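Aldehyde dehydrogenase family protein (Pseudomonas syringae pv. tomato, PDB 6X9L) oxidises long-chain aliphatic aldehydes such as octanal, using NAD+ as electron acceptor, as a member of the aldehyde dehydrogenase family. Local coordinates at residues E352-V357 against M385-E390; S379-S384 against V396-A401; R296-R301 against D406-I411; A337-V342 against F371-T376. The protein carries 1 engineered substitution. One frame throughout, in Å; residues are numbered along the deposited sequence.

Contact 1: E352-V357 against M385-E390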
loop_
_atom_site.group_PDB
_atom_site.type_symbol
_atom_site.label_atom_id
_atom_site.label_comp_id
_atom_site.label_asym_id
_atom_site.label_seq_id
_atom_site.Cartn_x
_atom_site.Cartn_y
_atom_site.Cartn_z
ATOM N N GLU A 352 25.562 -14.875 24.765
ATOM C CA GLU A 352 26.350 -14.405 23.639
ATOM C C GLU A 352 27.401 -13.397 24.072
ATOM O O GLU A 352 28.065 -12.798 23.225
ATOM C CB GLU A 352 25.437 -13.836 22.536
ATOM C CG GLU A 352 24.604 -12.609 22.859
ATOM C CD GLU A 352 23.551 -12.312 21.770
ATOM O OE1 GLU A 352 23.658 -12.845 20.638
ATOM O OE2 GLU A 352 22.603 -11.543 22.046
ATOM N N GLY A 353 27.584 -13.218 25.373
ATOM C CA GLY A 353 28.724 -12.494 25.871
ATOM C C GLY A 353 28.537 -11.015 26.080
ATOM O O GLY A 353 29.529 -10.317 26.327
ATOM N N ALA A 354 27.313 -10.506 25.993
ATOM C CA ALA A 354 27.100 -9.103 26.299
ATOM C C ALA A 354 27.458 -8.837 27.757
ATOM O O ALA A 354 27.527 -9.751 28.582
ATOM C CB ALA A 354 25.654 -8.713 26.022
ATOM N N LYS A 355 27.705 -7.575 28.070
ATOM C CA LYS A 355 27.934 -7.170 29.448
ATOM C C LYS A 355 26.593 -6.869 30.103
ATOM O O LYS A 355 25.803 -6.085 29.574
ATOM C CB LYS A 355 28.845 -5.944 29.519
ATOM C CG LYS A 355 29.118 -5.461 30.932
ATOM C CD LYS A 355 29.695 -4.062 30.916
ATOM C CE LYS A 355 30.764 -3.867 31.974
ATOM N NZ LYS A 355 31.163 -2.431 32.064
ATOM N N LEU A 356 26.340 -7.500 31.248
ATOM C CA LEU A 356 25.119 -7.283 32.020
ATOM C C LEU A 356 25.371 -6.133 32.983
ATOM O O LEU A 356 25.863 -6.317 34.096
ATOM C CB LEU A 356 24.716 -8.553 32.756
ATOM C CG LEU A 356 23.390 -8.525 33.518
ATOM C CD1 LEU A 356 22.237 -8.383 32.542
ATOM C CD2 LEU A 356 23.222 -9.757 34.382
ATOM N N VAL A 357 25.032 -4.924 32.539
ATOM C CA VAL A 357 25.237 -3.738 33.364
ATOM C C VAL A 357 24.355 -3.790 34.603
ATOM O O VAL A 357 24.756 -3.354 35.687
ATOM C CB VAL A 357 24.958 -2.468 32.541
ATOM C CG1 VAL A 357 25.012 -1.222 33.426
ATOM C CG2 VAL A 357 25.910 -2.367 31.351
ATOM N N MET A 385 24.761 -9.142 17.586
ATOM C CA MET A 385 24.170 -9.981 18.616
ATOM C C MET A 385 22.660 -10.120 18.415
ATOM O O MET A 385 21.998 -9.248 17.836
ATOM C CB MET A 385 24.472 -9.415 20.001
ATOM C CG MET A 385 25.936 -9.382 20.322
ATOM S SD MET A 385 26.244 -8.942 22.037
ATOM C CE MET A 385 28.012 -9.243 22.146
ATOM N N ARG A 386 22.122 -11.251 18.895
ATOM C CA ARG A 386 20.680 -11.472 18.852
ATOM C C ARG A 386 19.927 -10.345 19.546
ATOM O O ARG A 386 18.946 -9.812 19.010
ATOM C CB ARG A 386 20.331 -12.817 19.491
ATOM C CG ARG A 386 20.460 -14.012 18.566
ATOM C CD ARG A 386 19.695 -15.201 19.103
ATOM N NE ARG A 386 18.263 -14.929 19.188
ATOM C CZ ARG A 386 17.436 -15.555 20.024
ATOM N NH1 ARG A 386 17.909 -16.476 20.846
ATOM N NH2 ARG A 386 16.141 -15.249 20.049
ATOM N N ILE A 387 20.359 -9.974 20.753
ATOM C CA ILE A 387 19.660 -8.922 21.474
ATOM C C ILE A 387 19.734 -7.569 20.761
ATOM O O ILE A 387 18.945 -6.672 21.075
ATOM C CB ILE A 387 20.207 -8.814 22.908
ATOM C CG1 ILE A 387 21.717 -8.595 22.894
ATOM C CG2 ILE A 387 19.863 -10.060 23.710
ATOM C CD1 ILE A 387 22.263 -8.179 24.241
ATOM N N ALA A 388 20.657 -7.390 19.807
ATOM C CA ALA A 388 20.721 -6.145 19.052
ATOM C C ALA A 388 19.863 -6.172 17.796
ATOM O O ALA A 388 19.356 -5.122 17.379
ATOM C CB ALA A 388 22.170 -5.823 18.662
ATOM N N ARG A 389 19.680 -7.345 17.190
ATOM C CA ARG A 389 18.934 -7.446 15.943
ATOM C C ARG A 389 17.446 -7.670 16.143
ATOM O O ARG A 389 16.655 -7.264 15.287
ATOM C CB ARG A 389 19.477 -8.593 15.085
ATOM C CG ARG A 389 20.784 -8.293 14.385
ATOM C CD ARG A 389 21.432 -9.551 13.851
ATOM N NE ARG A 389 22.432 -9.216 12.845
ATOM C CZ ARG A 389 23.103 -10.114 12.133
ATOM N NH1 ARG A 389 22.869 -11.407 12.325
ATOM N NH2 ARG A 389 24.003 -9.726 11.233
ATOM N N GLU A 390 17.050 -8.312 17.236
ATOM C CA GLU A 390 15.687 -8.789 17.420
ATOM C C GLU A 390 14.927 -7.935 18.429
ATOM O O GLU A 390 15.449 -7.582 19.491
ATOM C CB GLU A 390 15.681 -10.244 17.885
ATOM C CG GLU A 390 16.260 -11.232 16.894
ATOM C CD GLU A 390 16.418 -12.608 17.514
ATOM O OE1 GLU A 390 15.554 -12.983 18.328
ATOM O OE2 GLU A 390 17.413 -13.302 17.214
#

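Contact 2: S379-S384 against V396-A401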
loop_
_atom_site.group_PDB
_atom_site.type_symbol
_atom_site.label_atom_id
_atom_site.label_comp_id
_atom_site.label_asym_id
_atom_site.label_seq_id
_atom_site.Cartn_x
_atom_site.Cartn_y
_atom_site.Cartn_z
ATOM N N SER A 379 25.571 -3.816 27.841
ATOM C CA SER A 379 26.533 -2.906 27.235
ATOM C C SER A 379 27.593 -3.715 26.502
ATOM O O SER A 379 27.568 -4.950 26.497
ATOM C CB SER A 379 27.173 -1.988 28.282
ATOM O OG SER A 379 27.949 -1.003 27.641
ATOM N N GLU A 380 28.492 -2.994 25.834
ATOM C CA GLU A 380 29.559 -3.605 25.000
ATOM C C GLU A 380 28.866 -4.552 24.033
ATOM O O GLU A 380 29.344 -5.653 23.829
ATOM C CB GLU A 380 30.633 -4.300 25.832
ATOM C CG GLU A 380 31.672 -3.351 26.380
ATOM C CD GLU A 380 32.525 -3.907 27.497
ATOM O OE1 GLU A 380 32.484 -5.130 27.718
ATOM O OE2 GLU A 380 33.209 -3.112 28.153
ATOM N N VAL A 381 27.753 -4.088 23.496
ATOM C CA VAL A 381 26.880 -4.883 22.602
ATOM C C VAL A 381 27.337 -4.742 21.157
ATOM O O VAL A 381 27.556 -3.644 20.685
ATOM C CB VAL A 381 25.414 -4.460 22.783
ATOM C CG1 VAL A 381 24.542 -4.871 21.615
ATOM C CG2 VAL A 381 24.851 -5.001 24.069
ATOM N N ASP A 382 27.465 -5.877 20.502
ATOM C CA ASP A 382 27.829 -5.901 19.076
ATOM C C ASP A 382 26.543 -5.911 18.267
ATOM O O ASP A 382 25.656 -6.680 18.606
ATOM C CB ASP A 382 28.569 -7.183 18.750
ATOM C CG ASP A 382 29.310 -7.017 17.456
ATOM O OD1 ASP A 382 30.339 -6.359 17.478
ATOM O OD2 ASP A 382 28.815 -7.490 16.443
ATOM N N SER A 383 26.543 -5.265 17.109
ATOM C CA SER A 383 25.360 -5.181 16.215
ATOM C C SER A 383 24.897 -6.558 15.731
ATOM O O SER A 383 23.742 -6.682 15.414
ATOM C CB SER A 383 25.556 -4.208 15.101
ATOM O OG SER A 383 25.139 -2.913 15.485
ATOM N N SER A 384 25.797 -7.516 15.606
ATOM C CA SER A 384 25.491 -8.903 15.228
ATOM C C SER A 384 24.824 -9.670 16.369
ATOM O O SER A 384 24.428 -10.790 16.122
ATOM C CB SER A 384 26.742 -9.584 14.850
ATOM O OG SER A 384 27.599 -9.654 15.963
ATOM N N VAL A 396 14.585 -4.113 28.118
ATOM C CA VAL A 396 15.931 -4.574 27.827
ATOM C C VAL A 396 16.557 -3.541 26.910
ATOM O O VAL A 396 16.123 -3.378 25.763
ATOM C CB VAL A 396 15.945 -5.963 27.173
ATOM C CG1 VAL A 396 17.372 -6.376 26.832
ATOM C CG2 VAL A 396 15.267 -6.989 28.082
ATOM N N LEU A 397 17.571 -2.843 27.404
ATOM C CA LEU A 397 18.210 -1.776 26.655
ATOM C C LEU A 397 19.627 -2.203 26.302
ATOM O O LEU A 397 20.356 -2.705 27.165
ATOM C CB LEU A 397 18.217 -0.478 27.467
ATOM C CG LEU A 397 19.093 0.675 26.952
ATOM C CD1 LEU A 397 18.647 1.110 25.566
ATOM C CD2 LEU A 397 19.079 1.847 27.907
ATOM N N CYS A 398 20.003 -2.015 25.034
ATOM C CA CYS A 398 21.348 -2.294 24.549
ATOM C C CYS A 398 22.139 -1.004 24.417
ATOM O O CYS A 398 21.628 0.002 23.921
ATOM C CB CYS A 398 21.319 -3.008 23.196
ATOM S SG CYS A 398 20.805 -4.727 23.293
ATOM N N LEU A 399 23.386 -1.048 24.870
ATOM C CA LEU A 399 24.345 0.039 24.725
ATOM C C LEU A 399 25.359 -0.354 23.659
ATOM O O LEU A 399 25.976 -1.419 23.757
ATOM C CB LEU A 399 25.051 0.303 26.053
ATOM C CG LEU A 399 24.514 1.368 27.005
ATOM C CD1 LEU A 399 23.062 1.700 26.744
ATOM C CD2 LEU A 399 24.709 0.899 28.439
ATOM N N ILE A 400 25.528 0.498 22.648
ATOM C CA ILE A 400 26.434 0.238 21.527
ATOM C C ILE A 400 27.364 1.432 21.338
ATOM O O ILE A 400 26.919 2.587 21.354
ATOM C CB ILE A 400 25.664 -0.034 20.221
ATOM C CG1 ILE A 400 24.734 -1.235 20.381
ATOM C CG2 ILE A 400 26.633 -0.200 19.043
ATOM C CD1 ILE A 400 23.673 -1.306 19.308
ATOM N N ALA A 401 28.652 1.150 21.141
ATOM C CA ALA A 401 29.664 2.188 21.019
ATOM C C ALA A 401 29.953 2.490 19.556
ATOM O O ALA A 401 29.805 1.628 18.685
ATOM C CB ALA A 401 30.964 1.773 21.710
#

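Contact 3: R296-R301 against D406-I411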
loop_
_atom_site.group_PDB
_atom_site.type_symbol
_atom_site.label_atom_id
_atom_site.label_comp_id
_atom_site.label_asym_id
_atom_site.label_seq_id
_atom_site.Cartn_x
_atom_site.Cartn_y
_atom_site.Cartn_z
ATOM N N ARG A 296 18.065 0.536 21.399
ATOM C CA ARG A 296 19.490 0.526 21.067
ATOM C C ARG A 296 20.009 1.946 21.258
ATOM O O ARG A 296 19.708 2.829 20.448
ATOM C CB ARG A 296 19.738 0.053 19.631
ATOM C CG ARG A 296 19.479 -1.419 19.378
ATOM C CD ARG A 296 18.899 -1.640 18.003
ATOM N NE ARG A 296 19.882 -1.423 16.954
ATOM C CZ ARG A 296 19.742 -0.565 15.946
ATOM N NH1 ARG A 296 18.647 0.165 15.815
ATOM N NH2 ARG A 296 20.708 -0.451 15.049
ATOM N N MET A 297 20.768 2.167 22.334
ATOM C CA MET A 297 21.335 3.477 22.644
ATOM C C MET A 297 22.767 3.524 22.123
ATOM O O MET A 297 23.618 2.735 22.561
ATOM C CB MET A 297 21.284 3.759 24.146
ATOM C CG MET A 297 21.656 5.175 24.504
ATOM S SD MET A 297 21.678 5.497 26.278
ATOM C CE MET A 297 19.961 5.966 26.548
ATOM N N ILE A 298 23.030 4.447 21.200
ATOM C CA ILE A 298 24.273 4.471 20.433
ATOM C C ILE A 298 25.071 5.700 20.860
ATOM O O ILE A 298 24.604 6.841 20.721
ATOM C CB ILE A 298 23.988 4.454 18.927
ATOM C CG1 ILE A 298 23.178 3.193 18.606
ATOM C CG2 ILE A 298 25.274 4.474 18.125
ATOM C CD1 ILE A 298 22.353 3.295 17.348
ATOM N N VAL A 299 26.271 5.460 21.390
ATOM C CA VAL A 299 27.008 6.479 22.140
ATOM C C VAL A 299 28.488 6.366 21.822
ATOM O O VAL A 299 28.986 5.300 21.432
ATOM C CB VAL A 299 26.784 6.329 23.663
ATOM C CG1 VAL A 299 25.323 6.561 24.021
ATOM C CG2 VAL A 299 27.204 4.947 24.133
ATOM N N PRO A 300 29.222 7.481 21.967
ATOM C CA PRO A 300 30.672 7.478 21.691
ATOM C C PRO A 300 31.433 6.523 22.601
ATOM O O PRO A 300 31.192 6.463 23.806
ATOM C CB PRO A 300 31.086 8.934 21.954
ATOM C CG PRO A 300 29.837 9.724 21.791
ATOM C CD PRO A 300 28.715 8.836 22.251
ATOM N N ARG A 301 32.384 5.791 22.018
ATOM C CA ARG A 301 33.071 4.752 22.781
ATOM C C ARG A 301 33.708 5.332 24.032
ATOM O O ARG A 301 33.566 4.789 25.135
ATOM C CB ARG A 301 34.128 4.060 21.920
ATOM C CG ARG A 301 34.811 2.867 22.587
ATOM C CD ARG A 301 35.529 1.984 21.556
ATOM N NE ARG A 301 34.690 0.867 21.096
ATOM C CZ ARG A 301 34.094 0.795 19.905
ATOM N NH1 ARG A 301 34.241 1.778 19.030
ATOM N NH2 ARG A 301 33.348 -0.260 19.582
ATOM N N ASP A 406 29.616 9.181 11.427
ATOM C CA ASP A 406 29.246 8.373 10.270
ATOM C C ASP A 406 28.973 6.931 10.688
ATOM O O ASP A 406 28.027 6.298 10.197
ATOM C CB ASP A 406 30.349 8.421 9.206
ATOM C CG ASP A 406 30.365 9.729 8.425
ATOM O OD1 ASP A 406 29.302 10.391 8.377
ATOM O OD2 ASP A 406 31.434 10.084 7.851
ATOM N N GLU A 407 29.793 6.405 11.601
ATOM C CA GLU A 407 29.633 5.040 12.086
ATOM C C GLU A 407 28.347 4.882 12.884
ATOM O O GLU A 407 27.648 3.862 12.767
ATOM C CB GLU A 407 30.843 4.667 12.934
ATOM C CG GLU A 407 30.696 3.383 13.691
ATOM C CD GLU A 407 31.990 2.997 14.362
ATOM O OE1 GLU A 407 33.042 3.546 13.955
ATOM O OE2 GLU A 407 31.957 2.154 15.286
ATOM N N ALA A 408 28.022 5.883 13.705
ATOM C CA ALA A 408 26.817 5.822 14.520
ATOM C C ALA A 408 25.574 5.706 13.651
ATOM O O ALA A 408 24.644 4.959 13.975
ATOM C CB ALA A 408 26.737 7.058 15.417
ATOM N N VAL A 409 25.551 6.428 12.529
ATOM C CA VAL A 409 24.419 6.346 11.607
ATOM C C VAL A 409 24.334 4.949 10.993
ATOM O O VAL A 409 23.244 4.359 10.882
ATOM C CB VAL A 409 24.525 7.457 10.535
ATOM C CG1 VAL A 409 23.503 7.251 9.423
ATOM C CG2 VAL A 409 24.352 8.851 11.169
ATOM N N ALA A 410 25.483 4.384 10.603
ATOM C CA ALA A 410 25.487 3.052 10.005
ATOM C C ALA A 410 24.935 2.006 10.974
ATOM O O ALA A 410 24.176 1.113 10.576
ATOM C CB ALA A 410 26.900 2.685 9.557
ATOM N N ILE A 411 25.302 2.105 12.250
ATOM C CA ILE A 411 24.754 1.214 13.263
ATOM C C ILE A 411 23.257 1.440 13.418
ATOM O O ILE A 411 22.474 0.484 13.520
ATOM C CB ILE A 411 25.495 1.423 14.596
ATOM C CG1 ILE A 411 26.962 1.051 14.453
ATOM C CG2 ILE A 411 24.853 0.623 15.717
ATOM C CD1 ILE A 411 27.727 1.183 15.732
#

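Contact 4: A337-V342 against F371-T376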
loop_
_atom_site.group_PDB
_atom_site.type_symbol
_atom_site.label_atom_id
_atom_site.label_comp_id
_atom_site.label_asym_id
_atom_site.label_seq_id
_atom_site.Cartn_x
_atom_site.Cartn_y
_atom_site.Cartn_z
ATOM N N ALA A 337 2.988 -15.611 28.055
ATOM C CA ALA A 337 3.743 -15.820 26.823
ATOM C C ALA A 337 4.820 -14.753 26.632
ATOM O O ALA A 337 5.994 -15.073 26.416
ATOM C CB ALA A 337 2.795 -15.847 25.626
ATOM N N GLN A 338 4.450 -13.474 26.735
ATOM C CA GLN A 338 5.455 -12.424 26.571
ATOM C C GLN A 338 6.539 -12.500 27.648
ATOM O O GLN A 338 7.728 -12.301 27.358
ATOM C CB GLN A 338 4.808 -11.041 26.587
ATOM C CG GLN A 338 5.778 -9.954 26.185
ATOM C CD GLN A 338 6.311 -10.180 24.792
ATOM O OE1 GLN A 338 5.590 -10.654 23.915
ATOM N NE2 GLN A 338 7.583 -9.873 24.580
ATOM N N PHE A 339 6.146 -12.759 28.899
ATOM C CA PHE A 339 7.109 -12.893 29.987
ATOM C C PHE A 339 8.208 -13.871 29.623
ATOM O O PHE A 339 9.395 -13.584 29.807
ATOM C CB PHE A 339 6.409 -13.353 31.266
ATOM C CG PHE A 339 7.351 -13.655 32.406
ATOM C CD1 PHE A 339 8.038 -12.631 33.052
ATOM C CD2 PHE A 339 7.549 -14.968 32.846
ATOM C CE1 PHE A 339 8.904 -12.898 34.103
ATOM C CE2 PHE A 339 8.426 -15.248 33.920
ATOM C CZ PHE A 339 9.110 -14.194 34.538
ATOM N N HIS A 340 7.819 -15.048 29.115
ATOM C CA HIS A 340 8.786 -16.102 28.826
ATOM C C HIS A 340 9.646 -15.753 27.625
ATOM O O HIS A 340 10.812 -16.168 27.542
ATOM C CB HIS A 340 8.077 -17.421 28.560
ATOM C CG HIS A 340 7.395 -17.990 29.753
ATOM N ND1 HIS A 340 8.071 -18.315 30.907
ATOM C CD2 HIS A 340 6.099 -18.316 29.967
ATOM C CE1 HIS A 340 7.220 -18.810 31.787
ATOM N NE2 HIS A 340 6.018 -18.826 31.239
ATOM N N ARG A 341 9.073 -15.037 26.665
ATOM C CA ARG A 341 9.843 -14.620 25.506
ATOM C C ARG A 341 10.960 -13.667 25.928
ATOM O O ARG A 341 12.135 -13.906 25.630
ATOM C CB ARG A 341 8.901 -13.997 24.468
ATOM C CG ARG A 341 8.840 -14.774 23.158
ATOM C CD ARG A 341 7.428 -14.934 22.597
ATOM N NE ARG A 341 6.639 -13.716 22.666
ATOM C CZ ARG A 341 5.313 -13.700 22.573
ATOM N NH1 ARG A 341 4.658 -14.835 22.392
ATOM N NH2 ARG A 341 4.644 -12.550 22.656
ATOM N N VAL A 342 10.613 -12.611 26.674
ATOM C CA VAL A 342 11.610 -11.651 27.156
ATOM C C VAL A 342 12.702 -12.361 27.954
ATOM O O VAL A 342 13.904 -12.137 27.748
ATOM C CB VAL A 342 10.925 -10.560 27.994
ATOM C CG1 VAL A 342 11.952 -9.645 28.593
ATOM C CG2 VAL A 342 9.968 -9.783 27.121
ATOM N N PHE A 371 3.947 -11.470 36.376
ATOM C CA PHE A 371 4.990 -11.543 35.349
ATOM C C PHE A 371 5.972 -10.396 35.427
ATOM O O PHE A 371 6.363 -9.817 34.414
ATOM C CB PHE A 371 4.334 -11.627 33.975
ATOM C CG PHE A 371 3.432 -12.817 33.851
ATOM C CD1 PHE A 371 3.920 -14.097 34.142
ATOM C CD2 PHE A 371 2.093 -12.663 33.549
ATOM C CE1 PHE A 371 3.099 -15.198 34.086
ATOM C CE2 PHE A 371 1.265 -13.763 33.496
ATOM C CZ PHE A 371 1.773 -15.035 33.769
ATOM N N TYR A 372 6.403 -10.090 36.642
ATOM C CA TYR A 372 7.266 -8.947 36.882
ATOM C C TYR A 372 8.674 -9.243 36.377
ATOM O O TYR A 372 9.288 -10.231 36.789
ATOM C CB TYR A 372 7.265 -8.636 38.374
ATOM C CG TYR A 372 5.934 -8.127 38.886
ATOM C CD1 TYR A 372 5.601 -6.777 38.799
ATOM C CD2 TYR A 372 5.005 -8.993 39.449
ATOM C CE1 TYR A 372 4.389 -6.305 39.263
ATOM C CE2 TYR A 372 3.801 -8.533 39.917
ATOM C CZ TYR A 372 3.499 -7.189 39.816
ATOM O OH TYR A 372 2.297 -6.734 40.273
ATOM N N THR A 373 9.191 -8.387 35.502
ATOM C CA THR A 373 10.473 -8.613 34.843
ATOM C C THR A 373 11.452 -7.506 35.229
ATOM O O THR A 373 11.075 -6.342 35.349
ATOM C CB THR A 373 10.282 -8.676 33.313
ATOM O OG1 THR A 373 9.587 -9.882 32.962
ATOM C CG2 THR A 373 11.606 -8.657 32.590
ATOM N N ARG A 374 12.698 -7.855 35.436
ATOM C CA ARG A 374 13.656 -6.853 35.903
ATOM C C ARG A 374 14.070 -5.936 34.754
ATOM O O ARG A 374 14.352 -6.422 33.660
ATOM C CB ARG A 374 14.881 -7.529 36.491
ATOM C CG ARG A 374 14.544 -8.534 37.577
ATOM C CD ARG A 374 15.696 -9.501 37.834
ATOM N NE ARG A 374 16.917 -8.849 38.286
ATOM C CZ ARG A 374 18.107 -9.441 38.273
ATOM N NH1 ARG A 374 18.204 -10.675 37.805
ATOM N NH2 ARG A 374 19.197 -8.811 38.711
ATOM N N PRO A 375 14.108 -4.617 34.960
ATOM C CA PRO A 375 14.645 -3.710 33.930
ATOM C C PRO A 375 16.110 -4.009 33.664
ATOM O O PRO A 375 16.941 -3.948 34.570
ATOM C CB PRO A 375 14.458 -2.324 34.556
ATOM C CG PRO A 375 13.331 -2.500 35.522
ATOM C CD PRO A 375 13.530 -3.870 36.091
ATOM N N THR A 376 16.433 -4.326 32.407
ATOM C CA THR A 376 17.733 -4.894 32.081
ATOM C C THR A 376 18.478 -4.031 31.071
ATOM O O THR A 376 17.893 -3.549 30.089
ATOM C CB THR A 376 17.590 -6.327 31.551
ATOM O OG1 THR A 376 16.907 -7.110 32.530
ATOM C CG2 THR A 376 18.959 -6.951 31.334
#

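Contact 1: E352-V357 against M385-E390
The end of one helix meets the beginning of another here: Glu352, just past helix 336-351, presents its carboxylate to the first turn of the short helix 386-389, with Met385 at its N-cap position. After Glu352 the chain leaves the helix through a Schellman motif in which Gly353, at positive phi, is the C-prime residue, and it then runs into strand 355-358. The Glu352 side chain leaves in the crowded position, with CG between the backbone N and the carbonyl carbon (chi1 64°), and extends straight beyond CG. Its two oxygens divide the work. Glu352 OE1 accepts from Arg386 N at 2.8 Å, and Glu352 OE2 accepts from Ile387 N at 3.0 Å over a nearly straight bond (172°), each through its syn lone pair. Two successive amides thus hold both ends of the carboxylate and fix its rotation. Aliphatic carbon lines the grip: Met385 CB is 3.5 Å from Glu352 OE2, and Ile387 CG1 comes up beside the same oxygen. Farther along, Ala354 CB rests against Met385 SD at 4.0 Å and Ile387 CD1 at 3.9 Å, while Phe378 of the adjoining strand touches both Ala354 and Ile387. The Arg386 side chain takes no part in the carboxylate grip. Arg386 bends at chi3 and holds Glu390 in a side-on salt bridge, Arg386 NE to Glu390 OE2 at 2.7 Å and Arg386 NH2 to Glu390 OE1 at 2.9 Å. A negative carboxylate facing the amides of a helix N terminus should be electrostatically favoured, which would tend to keep Glu352 ionised.

Contact 2: S379-S384 against V396-A401
Val381, Leu399 and Ile400 carry this contact, which lies inside a short beta-alpha-beta crossover: strand 376-379 leads through a loop and helix 386-389 into the parallel, neighbouring strand 396-402 of the seven-stranded sheet. Val381 has the most surface buried. Its amide still pairs with strand 396-402, Val381 N donating to Leu399 O at 3.2 Å, with the donor nearly along the C=O axis (170°). The side chain turns toward strand 396-402, CG1 anti to the backbone N (chi1 161°). Val381 CG1 reaches between two residues of that strand, 3.8 Å from Ile400 CG1 and 4.0 Å from Cys398 CB, while Val381 CG2 lies 4.1 Å from Cys398 SG. Ile387 and Ala388 of the crossover helix touch Val381 as well, so the valine is wedged between helix and strand. Leu399 turns to the other face of the sheet, where Ser379 lies alongside it. Leu399 CB is 3.6 Å from Ser379 OG, and Leu399 CD2 approaches the serine CB. That hydroxyl is a buried polar atom satisfied by Glu308 OE2, and the helix that bears Glu308, 304-316, also packs on Leu399. Ile400 has CG1 anti to its own carbonyl carbon, beside the backbone N. From there Ile400 CG1 also meets Val381 O, at 3.7 Å. Beyond Val381 the loop bends away from the strand in an Asx turn, where Asp382 OD2 takes both the backbone N of Ser384, at 3.1 Å, and the Ser384 hydroxyl, from above the carboxylate plane.

Contact 3: R296-R301 against D406-I411
Apolar contact fills the middle of this interface. Ile298 points from its strand straight at the helix, with CG2 anti to the backbone N and CG1 beside it, so that each branch has its own target. Ile298 CG2 sits 4.0 Å from Ala408 CB, and Ile298 CD1, at the end of the other branch, meets Ile411 CG2 at the same separation of 4.0 Å. The two isoleucines slide past each other in opposite directions. Here, at Ala408, the backbones are closest, Ala408 CA lying 6.6 Å from Ile298 CA. Tyr402, at the end of the adjoining strand, touches Ile298 and Ala408 alike. In the fold this is a helix lying on a sheet: 405-413 belongs to the crossover from strand 396-402 to strand 422-424, and its segment runs antiparallel to strand 296-300 (168°), with axes 9.1 Å apart. Val299 turns to the opposite face, against Phe272 of helix 272-284. Polar and charged groups flank the apolar centre. At one end Arg296, bent at chi2 and chi3, brings its guanidinium edge-on to the helix, Arg296 NH2 lying 2.5 Å from Ile411 O, which is near the plane of the group. NH1 donates to Lys261 O, and NH2 makes a weak hydrogen bond to Ala412 O. A positive charge beside carbonyls near a helix C terminus would be favourably placed. At the other end opposite charges face each other too far apart for a salt bridge, Arg301 NH1 being 4.4 Å from Glu407 OE2; the same nitrogen forms its salt bridge with Asp403 OD2.

Contact 4: A337-V342 against F371-T376
Phe339 makes the close-packed part of this contact, on the inner side of helix 336-351. With CG anti to the backbone N (chi1 174°), its ring is carried over the chain at 371-373. Phe339 CB lies 3.8 Å from Phe371 CB, and the two rings lean together obliquely, centroids 5.6 Å apart and planes at 37°. Thr373 closes in from another direction, Thr373 OG1 lying at the edge of the Phe339 ring, 3.2 Å from Phe339 CD1. One turn farther along the helix, Val342 CG1 meets Thr373 CG2 at a looser 4.1 Å. No hydrogen bond joins the two segments, so the union rests on packing, of the Phe339 ring against backbone carbonyls of Phe371 and Tyr372 as well as against side chains. The outer side of the helix differs: Ala337, His340 and Arg341 are exposed and do not touch 371-376. Arg341 curls back along the helix, and its NH2 donates to OE1 of the buried Gln338, while the His340 ring sets one face over Phe339 CD2. The segment 371-376 is bound into the fold by its own backbone: Phe371 pairs with Pro39 and Ile333, and Thr376, where strand 376-379 begins, bonds to Leu397 of strand 396-402 while its side chain touches Ile346 of helix 336-351.

Contact 3 opens first, at strand 296-300, and closes last, on helix 405-413, so the other three are nested within its loop. Next the chain enters helix 336-351, where contact 4 begins; past that helix, 352-357 opens contact 1 before contact 4 closes at 371-376, so these two cross. Contact 2 opens at 379-384, once contact 4 has closed, and crosses contact 1, which ends at 385-390 before contact 2 finishes on 396-401. Strands of contacts 1, 2 and 3 lie side by side in one sheet, with probable hydrogen bonds from Ser379 N to Lys355 O and from Met297 N to Cys398 O. Contact 4 brings helix 336-351 up to the start of strand 376-379.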